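Local coordinates for flagellar protein FlgA (PDB 3FRN), which probably acts in the periplasm as a chaperone for assembly of the P-ring of the flagellar basal body, at residues 35-46 against 94-104; 104-113 against 123-131. All coordinates share one frame; numbering follows the deposited sequence.

Contact 1. Residues 35-46 against 94-104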
loop_
_atom_site.group_PDB
_atom_site.type_symbol
_atom_site.label_atom_id
_atom_site.label_comp_id
_atom_site.label_asym_id
_atom_site.label_seq_id
_atom_site.Cartn_x
_atom_site.Cartn_y
_atom_site.Cartn_z
ATOM N N MET A 35 -19.658 19.369 -0.646
ATOM C CA MET A 35 -19.380 18.220 -1.508
ATOM C C MET A 35 -20.624 17.872 -2.321
ATOM O O MET A 35 -21.745 18.155 -1.896
ATOM C CB MET A 35 -18.988 16.984 -0.676
ATOM C CG MET A 35 -17.732 17.118 0.196
ATOM S SD MET A 35 -16.238 16.321 -0.431
ATOM C CE MET A 35 -15.733 15.490 1.055
ATOM N N ILE A 36 -20.406 17.278 -3.493
ATOM C CA ILE A 36 -21.476 16.697 -4.305
ATOM C C ILE A 36 -21.541 15.220 -3.960
ATOM O O ILE A 36 -20.618 14.481 -4.260
ATOM C CB ILE A 36 -21.191 16.847 -5.832
ATOM C CG1 ILE A 36 -20.943 18.313 -6.204
ATOM C CG2 ILE A 36 -22.330 16.262 -6.672
ATOM C CD1 ILE A 36 -22.079 19.246 -5.838
ATOM N N LEU A 37 -22.629 14.793 -3.330
ATOM C CA LEU A 37 -22.736 13.433 -2.831
ATOM C C LEU A 37 -23.370 12.495 -3.869
ATOM O O LEU A 37 -24.522 12.678 -4.246
ATOM C CB LEU A 37 -23.571 13.452 -1.551
ATOM C CG LEU A 37 -22.955 13.513 -0.150
ATOM C CD1 LEU A 37 -21.664 14.275 -0.061
ATOM C CD2 LEU A 37 -23.987 14.079 0.809
ATOM N N LEU A 38 -22.613 11.505 -4.350
ATOM C CA LEU A 38 -23.106 10.611 -5.414
ATOM C C LEU A 38 -23.343 9.209 -4.885
ATOM O O LEU A 38 -22.645 8.760 -3.969
ATOM C CB LEU A 38 -22.132 10.600 -6.615
ATOM C CG LEU A 38 -21.922 11.891 -7.406
ATOM C CD1 LEU A 38 -20.780 11.730 -8.390
ATOM C CD2 LEU A 38 -23.190 12.325 -8.173
ATOM N N PRO A 39 -24.346 8.501 -5.440
ATOM C CA PRO A 39 -24.758 7.303 -4.750
ATOM C C PRO A 39 -23.655 6.240 -4.727
ATOM O O PRO A 39 -22.950 6.053 -5.722
ATOM C CB PRO A 39 -25.953 6.811 -5.583
ATOM C CG PRO A 39 -25.698 7.388 -6.951
ATOM C CD PRO A 39 -25.109 8.717 -6.680
ATOM N N GLY A 40 -23.524 5.563 -3.591
ATOM C CA GLY A 40 -22.644 4.401 -3.467
ATOM C C GLY A 40 -21.169 4.691 -3.266
ATOM O O GLY A 40 -20.365 3.762 -3.220
ATOM N N LEU A 41 -20.808 5.971 -3.154
ATOM C CA LEU A 41 -19.418 6.388 -2.963
ATOM C C LEU A 41 -19.142 6.831 -1.526
ATOM O O LEU A 41 -20.040 7.311 -0.829
ATOM C CB LEU A 41 -19.052 7.528 -3.916
ATOM C CG LEU A 41 -19.113 7.284 -5.424
ATOM C CD1 LEU A 41 -18.767 8.547 -6.197
ATOM C CD2 LEU A 41 -18.187 6.166 -5.839
ATOM N N GLU A 42 -17.884 6.683 -1.106
ATOM C CA GLU A 42 -17.460 7.044 0.243
ATOM C C GLU A 42 -16.727 8.366 0.214
ATOM O O GLU A 42 -15.892 8.587 -0.652
ATOM C CB GLU A 42 -16.520 5.985 0.793
ATOM C CG GLU A 42 -16.523 5.880 2.306
ATOM C CD GLU A 42 -17.556 4.903 2.838
ATOM O OE1 GLU A 42 -18.285 4.293 2.024
ATOM O OE2 GLU A 42 -17.631 4.737 4.076
ATOM N N TYR A 43 -17.022 9.235 1.171
ATOM C CA TYR A 43 -16.427 10.564 1.211
ATOM C C TYR A 43 -15.598 10.739 2.471
ATOM O O TYR A 43 -15.908 10.179 3.516
ATOM C CB TYR A 43 -17.517 11.651 1.156
ATOM C CG TYR A 43 -18.170 11.777 -0.200
ATOM C CD1 TYR A 43 -18.997 10.770 -0.695
ATOM C CD2 TYR A 43 -17.962 12.891 -0.976
ATOM C CE1 TYR A 43 -19.570 10.868 -1.942
ATOM C CE2 TYR A 43 -18.540 13.006 -2.237
ATOM C CZ TYR A 43 -19.338 11.980 -2.707
ATOM O OH TYR A 43 -19.921 12.081 -3.935
ATOM N N LEU A 44 -14.550 11.542 2.377
ATOM C CA LEU A 44 -13.756 11.854 3.546
ATOM C C LEU A 44 -13.607 13.355 3.593
ATOM O O LEU A 44 -12.933 13.924 2.745
ATOM C CB LEU A 44 -12.388 11.199 3.418
ATOM C CG LEU A 44 -11.669 10.658 4.643
ATOM C CD1 LEU A 44 -12.407 9.474 5.255
ATOM C CD2 LEU A 44 -10.274 10.257 4.226
ATOM N N VAL A 45 -14.272 14.005 4.545
ATOM C CA VAL A 45 -14.138 15.447 4.701
ATOM C C VAL A 45 -12.894 15.733 5.526
ATOM O O VAL A 45 -12.821 15.368 6.701
ATOM C CB VAL A 45 -15.351 16.090 5.392
ATOM C CG1 VAL A 45 -15.116 17.589 5.574
ATOM C CG2 VAL A 45 -16.608 15.862 4.596
ATOM N N THR A 46 -11.923 16.390 4.903
ATOM C CA THR A 46 -10.643 16.667 5.543
ATOM C C THR A 46 -10.575 18.074 6.128
ATOM O O THR A 46 -11.401 18.931 5.805
ATOM C CB THR A 46 -9.500 16.521 4.535
ATOM O OG1 THR A 46 -9.739 17.395 3.425
ATOM C CG2 THR A 46 -9.412 15.091 4.037
ATOM N N ALA A 94 -11.150 3.641 -2.050
ATOM C CA ALA A 94 -11.068 5.037 -2.501
ATOM C C ALA A 94 -12.097 5.928 -1.789
ATOM O O ALA A 94 -13.233 5.519 -1.530
ATOM C CB ALA A 94 -11.206 5.140 -4.024
ATOM N N PHE A 95 -11.667 7.140 -1.461
ATOM C CA PHE A 95 -12.460 8.100 -0.715
ATOM C C PHE A 95 -12.433 9.394 -1.498
ATOM O O PHE A 95 -11.353 9.873 -1.857
ATOM C CB PHE A 95 -11.834 8.367 0.669
ATOM C CG PHE A 95 -11.886 7.195 1.592
ATOM C CD1 PHE A 95 -13.036 6.921 2.318
ATOM C CD2 PHE A 95 -10.786 6.357 1.735
ATOM C CE1 PHE A 95 -13.091 5.822 3.168
ATOM C CE2 PHE A 95 -10.837 5.258 2.576
ATOM C CZ PHE A 95 -11.995 4.988 3.294
ATOM N N VAL A 96 -13.597 9.978 -1.762
ATOM C CA VAL A 96 -13.568 11.287 -2.400
ATOM C C VAL A 96 -13.271 12.376 -1.364
ATOM O O VAL A 96 -13.871 12.394 -0.279
ATOM C CB VAL A 96 -14.788 11.548 -3.357
ATOM C CG1 VAL A 96 -15.874 10.425 -3.288
ATOM C CG2 VAL A 96 -15.366 12.907 -3.155
ATOM N N VAL A 97 -12.316 13.253 -1.680
ATOM C CA VAL A 97 -11.853 14.258 -0.717
ATOM C C VAL A 97 -12.099 15.689 -1.198
ATOM O O VAL A 97 -11.943 16.644 -0.437
ATOM C CB VAL A 97 -10.345 14.089 -0.337
ATOM C CG1 VAL A 97 -10.127 12.898 0.619
ATOM C CG2 VAL A 97 -9.458 14.005 -1.578
ATOM N N LYS A 98 -12.466 15.820 -2.468
ATOM C CA LYS A 98 -12.854 17.084 -3.064
ATOM C C LYS A 98 -13.796 16.728 -4.214
ATOM O O LYS A 98 -13.584 15.732 -4.893
ATOM C CB LYS A 98 -11.613 17.812 -3.591
ATOM C CG LYS A 98 -11.439 19.254 -3.104
ATOM C CD LYS A 98 -10.200 19.937 -3.697
ATOM C CE LYS A 98 -8.871 19.490 -3.057
ATOM N NZ LYS A 98 -8.304 18.216 -3.615
ATOM N N THR A 99 -14.856 17.509 -4.408
ATOM C CA THR A 99 -15.636 17.442 -5.651
ATOM C C THR A 99 -15.751 18.811 -6.319
ATOM O O THR A 99 -15.772 19.827 -5.639
ATOM C CB THR A 99 -17.055 16.937 -5.411
ATOM O OG1 THR A 99 -17.765 17.885 -4.615
ATOM C CG2 THR A 99 -17.029 15.609 -4.693
ATOM N N PHE A 100 -15.838 18.821 -7.648
ATOM C CA PHE A 100 -16.141 20.024 -8.415
ATOM C C PHE A 100 -17.274 19.745 -9.393
ATOM O O PHE A 100 -17.419 18.625 -9.878
ATOM C CB PHE A 100 -14.914 20.496 -9.195
ATOM C CG PHE A 100 -13.645 20.447 -8.405
ATOM C CD1 PHE A 100 -12.788 19.357 -8.515
ATOM C CD2 PHE A 100 -13.311 21.482 -7.540
ATOM C CE1 PHE A 100 -11.612 19.305 -7.783
ATOM C CE2 PHE A 100 -12.137 21.438 -6.802
ATOM C CZ PHE A 100 -11.284 20.350 -6.928
ATOM N N GLY A 101 -18.067 20.772 -9.686
ATOM C CA GLY A 101 -19.184 20.656 -10.626
ATOM C C GLY A 101 -20.543 20.963 -10.025
ATOM O O GLY A 101 -20.654 21.725 -9.061
ATOM N N THR A 102 -21.581 20.363 -10.600
ATOM C CA THR A 102 -22.934 20.468 -10.062
ATOM C C THR A 102 -23.512 19.087 -9.782
ATOM O O THR A 102 -23.052 18.090 -10.341
ATOM C CB THR A 102 -23.875 21.260 -11.005
ATOM O OG1 THR A 102 -23.423 21.146 -12.363
ATOM C CG2 THR A 102 -23.881 22.729 -10.622
ATOM N N LEU A 103 -24.502 19.024 -8.898
ATOM C CA LEU A 103 -25.237 17.785 -8.695
ATOM C C LEU A 103 -26.025 17.488 -9.974
ATOM O O LEU A 103 -26.801 18.328 -10.439
ATOM C CB LEU A 103 -26.173 17.897 -7.485
ATOM C CG LEU A 103 -27.141 16.736 -7.232
ATOM C CD1 LEU A 103 -26.409 15.501 -6.699
ATOM C CD2 LEU A 103 -28.240 17.164 -6.281
ATOM N N PRO A 104 -25.788 16.311 -10.575
ATOM C CA PRO A 104 -26.546 15.902 -11.750
ATOM C C PRO A 104 -27.985 15.500 -11.428
ATOM O O PRO A 104 -28.299 15.177 -10.285
ATOM C CB PRO A 104 -25.750 14.706 -12.280
ATOM C CG PRO A 104 -25.034 14.169 -11.110
ATOM C CD PRO A 104 -24.758 15.324 -10.200
HETATM O O HOH W 1 -15.650 5.548 -2.724
HETATM O O HOH W 2 -12.086 16.272 2.003
#

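Contact 2. Residues 104-113 against 123-131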
loop_
_atom_site.group_PDB
_atom_site.type_symbol
_atom_site.label_atom_id
_atom_site.label_comp_id
_atom_site.label_asym_id
_atom_site.label_seq_id
_atom_site.Cartn_x
_atom_site.Cartn_y
_atom_site.Cartn_z
ATOM N N PRO A 104 -25.788 16.311 -10.575
ATOM C CA PRO A 104 -26.546 15.902 -11.750
ATOM C C PRO A 104 -27.985 15.500 -11.428
ATOM O O PRO A 104 -28.299 15.177 -10.285
ATOM C CB PRO A 104 -25.750 14.706 -12.280
ATOM C CG PRO A 104 -25.034 14.169 -11.110
ATOM C CD PRO A 104 -24.758 15.324 -10.200
ATOM N N GLU A 105 -28.846 15.529 -12.438
ATOM C CA GLU A 105 -30.222 15.082 -12.267
ATOM C C GLU A 105 -30.258 13.567 -12.101
ATOM O O GLU A 105 -30.853 13.054 -11.159
ATOM C CB GLU A 105 -31.081 15.500 -13.457
ATOM C CG GLU A 105 -31.416 16.973 -13.506
ATOM C CD GLU A 105 -32.156 17.339 -14.775
ATOM O OE1 GLU A 105 -32.590 16.413 -15.495
ATOM O OE2 GLU A 105 -32.301 18.547 -15.060
ATOM N N LYS A 106 -29.600 12.876 -13.026
ATOM C CA LYS A 106 -29.531 11.427 -13.046
ATOM C C LYS A 106 -28.094 10.984 -12.785
ATOM O O LYS A 106 -27.154 11.733 -13.044
ATOM C CB LYS A 106 -30.057 10.908 -14.387
ATOM C CG LYS A 106 -31.588 11.008 -14.514
ATOM C CD LYS A 106 -32.059 10.617 -15.907
ATOM C CE LYS A 106 -33.390 9.875 -15.890
ATOM N NZ LYS A 106 -34.411 10.524 -15.025
ATOM N N PHE A 107 -27.919 9.783 -12.240
ATOM C CA PHE A 107 -26.586 9.346 -11.817
ATOM C C PHE A 107 -25.932 8.277 -12.715
ATOM O O PHE A 107 -25.044 7.551 -12.269
ATOM C CB PHE A 107 -26.577 8.937 -10.334
ATOM C CG PHE A 107 -27.087 10.008 -9.410
ATOM C CD1 PHE A 107 -26.524 11.280 -9.417
ATOM C CD2 PHE A 107 -28.124 9.750 -8.532
ATOM C CE1 PHE A 107 -26.999 12.278 -8.571
ATOM C CE2 PHE A 107 -28.608 10.738 -7.670
ATOM C CZ PHE A 107 -28.050 12.013 -7.700
ATOM N N GLU A 108 -26.377 8.185 -13.969
ATOM C CA GLU A 108 -25.774 7.277 -14.937
ATOM C C GLU A 108 -24.826 8.094 -15.793
ATOM O O GLU A 108 -25.278 8.849 -16.647
ATOM C CB GLU A 108 -26.816 6.627 -15.847
ATOM C CG GLU A 108 -27.830 5.755 -15.156
ATOM C CD GLU A 108 -29.067 6.530 -14.764
ATOM O OE1 GLU A 108 -30.107 6.386 -15.444
ATOM O OE2 GLU A 108 -28.990 7.298 -13.787
ATOM N N PRO A 109 -23.509 7.962 -15.553
ATOM C CA PRO A 109 -22.542 8.733 -16.326
ATOM C C PRO A 109 -22.472 8.287 -17.782
ATOM O O PRO A 109 -22.735 7.122 -18.090
ATOM C CB PRO A 109 -21.218 8.425 -15.628
ATOM C CG PRO A 109 -21.428 7.089 -15.013
ATOM C CD PRO A 109 -22.850 7.103 -14.551
ATOM N N GLN A 110 -22.140 9.220 -18.665
ATOM C CA GLN A 110 -21.843 8.883 -20.047
ATOM C C GLN A 110 -20.393 8.430 -20.141
ATOM O O GLN A 110 -20.103 7.344 -20.646
ATOM C CB GLN A 110 -22.040 10.091 -20.952
ATOM C CG GLN A 110 -23.475 10.525 -21.167
ATOM C CD GLN A 110 -23.560 11.626 -22.202
ATOM O OE1 GLN A 110 -22.542 12.217 -22.574
ATOM N NE2 GLN A 110 -24.770 11.904 -22.680
ATOM N N THR A 111 -19.493 9.274 -19.641
ATOM C CA THR A 111 -18.056 9.044 -19.731
ATOM C C THR A 111 -17.431 9.068 -18.342
ATOM O O THR A 111 -17.891 9.793 -17.455
ATOM C CB THR A 111 -17.384 10.126 -20.596
ATOM O OG1 THR A 111 -18.325 10.627 -21.557
ATOM C CG2 THR A 111 -16.146 9.566 -21.315
ATOM N N ILE A 112 -16.402 8.252 -18.143
ATOM C CA ILE A 112 -15.649 8.255 -16.891
ATOM C C ILE A 112 -14.160 8.340 -17.208
ATOM O O ILE A 112 -13.569 7.369 -17.686
ATOM C CB ILE A 112 -15.957 7.011 -16.022
ATOM C CG1 ILE A 112 -17.455 6.943 -15.701
ATOM C CG2 ILE A 112 -15.131 7.039 -14.726
ATOM C CD1 ILE A 112 -17.913 5.641 -15.102
ATOM N N ARG A 113 -13.565 9.507 -16.964
ATOM C CA ARG A 113 -12.144 9.730 -17.239
ATOM C C ARG A 113 -11.362 9.975 -15.947
ATOM O O ARG A 113 -11.741 10.826 -15.134
ATOM C CB ARG A 113 -11.963 10.903 -18.212
ATOM C CG ARG A 113 -10.528 11.130 -18.687
ATOM C CD ARG A 113 -10.405 12.398 -19.541
ATOM N NE ARG A 113 -10.787 13.604 -18.802
ATOM C CZ ARG A 113 -10.593 14.853 -19.224
ATOM N NH1 ARG A 113 -10.011 15.090 -20.396
ATOM N NH2 ARG A 113 -10.984 15.870 -18.465
ATOM N N SER A 123 -8.095 12.305 -10.175
ATOM C CA SER A 123 -9.279 13.076 -10.542
ATOM C C SER A 123 -10.193 12.238 -11.413
ATOM O O SER A 123 -9.856 11.930 -12.552
ATOM C CB SER A 123 -8.905 14.363 -11.281
ATOM O OG SER A 123 -8.775 15.455 -10.384
ATOM N N VAL A 124 -11.352 11.881 -10.874
ATOM C CA VAL A 124 -12.330 11.111 -11.616
ATOM C C VAL A 124 -13.399 12.033 -12.187
ATOM O O VAL A 124 -14.274 12.546 -11.461
ATOM C CB VAL A 124 -13.014 10.046 -10.721
ATOM C CG1 VAL A 124 -13.990 9.239 -11.539
ATOM C CG2 VAL A 124 -11.971 9.133 -10.073
ATOM N N PHE A 125 -13.345 12.217 -13.495
ATOM C CA PHE A 125 -14.259 13.105 -14.181
ATOM C C PHE A 125 -15.460 12.342 -14.722
ATOM O O PHE A 125 -15.303 11.356 -15.455
ATOM C CB PHE A 125 -13.540 13.823 -15.323
ATOM C CG PHE A 125 -14.459 14.612 -16.199
ATOM C CD1 PHE A 125 -15.097 15.747 -15.707
ATOM C CD2 PHE A 125 -14.698 14.218 -17.515
ATOM C CE1 PHE A 125 -15.952 16.484 -16.507
ATOM C CE2 PHE A 125 -15.551 14.950 -18.322
ATOM C CZ PHE A 125 -16.178 16.085 -17.819
ATOM N N LEU A 126 -16.656 12.816 -14.379
ATOM C CA LEU A 126 -17.891 12.174 -14.822
ATOM C C LEU A 126 -18.714 13.116 -15.679
ATOM O O LEU A 126 -19.061 14.213 -15.240
ATOM C CB LEU A 126 -18.725 11.723 -13.610
ATOM C CG LEU A 126 -18.018 10.946 -12.505
ATOM C CD1 LEU A 126 -19.001 10.669 -11.331
ATOM C CD2 LEU A 126 -17.460 9.651 -13.055
ATOM N N ARG A 127 -19.015 12.698 -16.898
ATOM C CA ARG A 127 -19.944 13.401 -17.745
ATOM C C ARG A 127 -21.322 12.835 -17.622
ATOM O O ARG A 127 -21.548 11.652 -17.771
ATOM C CB ARG A 127 -19.529 13.351 -19.208
ATOM C CG ARG A 127 -19.691 14.663 -19.969
ATOM C CD ARG A 127 -21.141 15.136 -20.123
ATOM N NE ARG A 127 -21.345 15.972 -21.309
ATOM C CZ ARG A 127 -22.147 17.030 -21.394
ATOM N NH1 ARG A 127 -22.865 17.424 -20.373
ATOM N NH2 ARG A 127 -22.233 17.704 -22.529
ATOM N N PHE A 128 -22.250 13.724 -17.373
ATOM C CA PHE A 128 -23.647 13.336 -17.348
ATOM C C PHE A 128 -24.334 14.057 -18.502
ATOM O O PHE A 128 -23.812 15.066 -18.998
ATOM C CB PHE A 128 -24.286 13.684 -15.992
ATOM C CG PHE A 128 -23.683 12.947 -14.840
ATOM C CD1 PHE A 128 -24.126 11.677 -14.505
ATOM C CD2 PHE A 128 -22.658 13.512 -14.097
ATOM C CE1 PHE A 128 -23.561 10.988 -13.435
ATOM C CE2 PHE A 128 -22.086 12.823 -13.049
ATOM C CZ PHE A 128 -22.539 11.565 -12.714
ATOM N N PRO A 129 -25.487 13.531 -18.962
ATOM C CA PRO A 129 -26.246 14.231 -20.001
ATOM C C PRO A 129 -26.488 15.718 -19.684
ATOM O O PRO A 129 -26.464 16.544 -20.593
ATOM C CB PRO A 129 -27.569 13.459 -20.041
ATOM C CG PRO A 129 -27.201 12.078 -19.600
ATOM C CD PRO A 129 -26.126 12.255 -18.573
ATOM N N ASP A 130 -26.676 16.049 -18.406
ATOM C CA ASP A 130 -26.969 17.427 -18.003
ATOM C C ASP A 130 -25.773 18.257 -17.515
ATOM O O ASP A 130 -25.758 19.475 -17.700
ATOM C CB ASP A 130 -28.124 17.475 -16.985
ATOM C CG ASP A 130 -27.778 16.831 -15.641
ATOM O OD1 ASP A 130 -28.293 17.323 -14.615
ATOM O OD2 ASP A 130 -27.018 15.839 -15.595
ATOM N N THR A 131 -24.774 17.609 -16.921
ATOM C CA THR A 131 -23.694 18.328 -16.229
ATOM C C THR A 131 -22.419 17.478 -16.062
ATOM O O THR A 131 -22.303 16.392 -16.642
ATOM C CB THR A 131 -24.189 18.869 -14.850
ATOM O OG1 THR A 131 -23.264 19.825 -14.340
ATOM C CG2 THR A 131 -24.348 17.749 -13.839
#

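Contact 1. Residues 35-46 against 94-104
Tyr-43 lies alongside Val-96, and their backbones form a single bridge. The N of Val-96 donates to Glu-42 O, and the N of Leu-44 donates to Val-96 O at 2.9 Å, with an N-H...O angle of 171°. The CB of Tyr-43 points away from strand 94-101 overall, yet lies 4.0 Å from Val-96 O. With CG anti to the carbonyl carbon (chi1 -72°), the ring comes back against Val-96. CG1 of Val-96 sits over the ring centre in a CH-pi contact, 3.7 Å from the centroid of the Tyr-43 ring. Leu-37 CD1 covers the opposite face. CE2 meets Val-96 CG2, and Thr-99 CG2 reaches the ring edge. At the tip, Tyr-43 OH donates to Ile-36 O at 2.5 Å, on a lone pair in the carbonyl plane. The same OH accepts from Leu-38 N. These two bonds hold the ring in place. Thr-99 also grips strand 35-37, since its OG1 accepts from Ile-36 N at 2.9 Å. Beyond, Pro-104 CG rests 3.9 Å from Leu-38 CD2. Strand 42-45 pairs on with strand 65-69, strand 35-37 with strand 16-18, and strand 93-101 with strand 132-148. The contact thus joins the N-terminal sheets to the HotDog-like sheet.

Contact 2. Residues 104-113 against 123-131
Residues 111-113 run antiparallel to strand 123-127, their axes 165° apart, and Arg-113 and Phe-125 form a hydrogen-bonded pair with both backbone bonds made. Gln-110 N extends the pairing with a bond to Arg-127 O of 2.7 Å. Side chains alternate between the two faces. On one face Ile-112 lies beside Leu-126 and Val-124, pointing the same way. Its CG1 meets Leu-126 CD2 at 3.8 Å, and its CG2 meets Val-124 CG1. Helix 74-87 packs on Ile-112 and Leu-126. On the other face the Arg-113 guanidinium approaches Phe-125 CD2 obliquely.

Past the strands, Phe-128 packs against loop 104-109. Phe-128 keeps CG beside its backbone N (chi1 -63°), which brings the ring back to the loop. One ring face takes a CH-pi contact from Pro-104 CG, 3.8 Å from the centroid of the Phe-128 ring. Pro-109 CD lies alongside and meets Phe-128 CE1 at 4.1 Å. The carbonyl carbon of Phe-107 lies near the ring plane at its edge. An alanine here would take away the ring and is likely to open a gap between Pro-104 and Pro-109, freeing loop 104-109 to shift.

Asp-130 fastens the start of this loop. Its OD1 accepts from Glu-105 N at 2.9 Å, on the syn side but 27° out of the carboxylate plane. The Glu-105 carboxylate stays near, with OE2 of Glu-105 4.2 Å from OD1 of Asp-130, and the like charges would probably repel each other. Thr-131 CG2 packs on Pro-104 CA at 3.6 Å. The pairing belongs to the beta hairpin of strands 111-118 and 121-127. That hairpin lies against helix 74-87, consistent with the helix-on-sheet layout of a HotDog-like domain.

In the fold
After strands 4-6, 10-13 and 16-18, the chain reaches strands 35-37 and 42-45. It then runs through helix 47-53, strands 58-60 and 65-69, and helix 74-87 before strand 93-101 returns to close contact 1. Contact 2 follows in series and closes the beta hairpin of strands 111-118 and 121-127. The two neither nest nor cross, but they share Pro-104, where one hands over to the other. Their centres are 13 Å apart. Leu-38 of contact 1 packs on Leu-126 and Phe-107 of contact 2, and Thr-102 OG1 probably bonds to Thr-131 OG1. Contact 1 joins the N-terminal and HotDog-like regions; contact 2 stays within the latter.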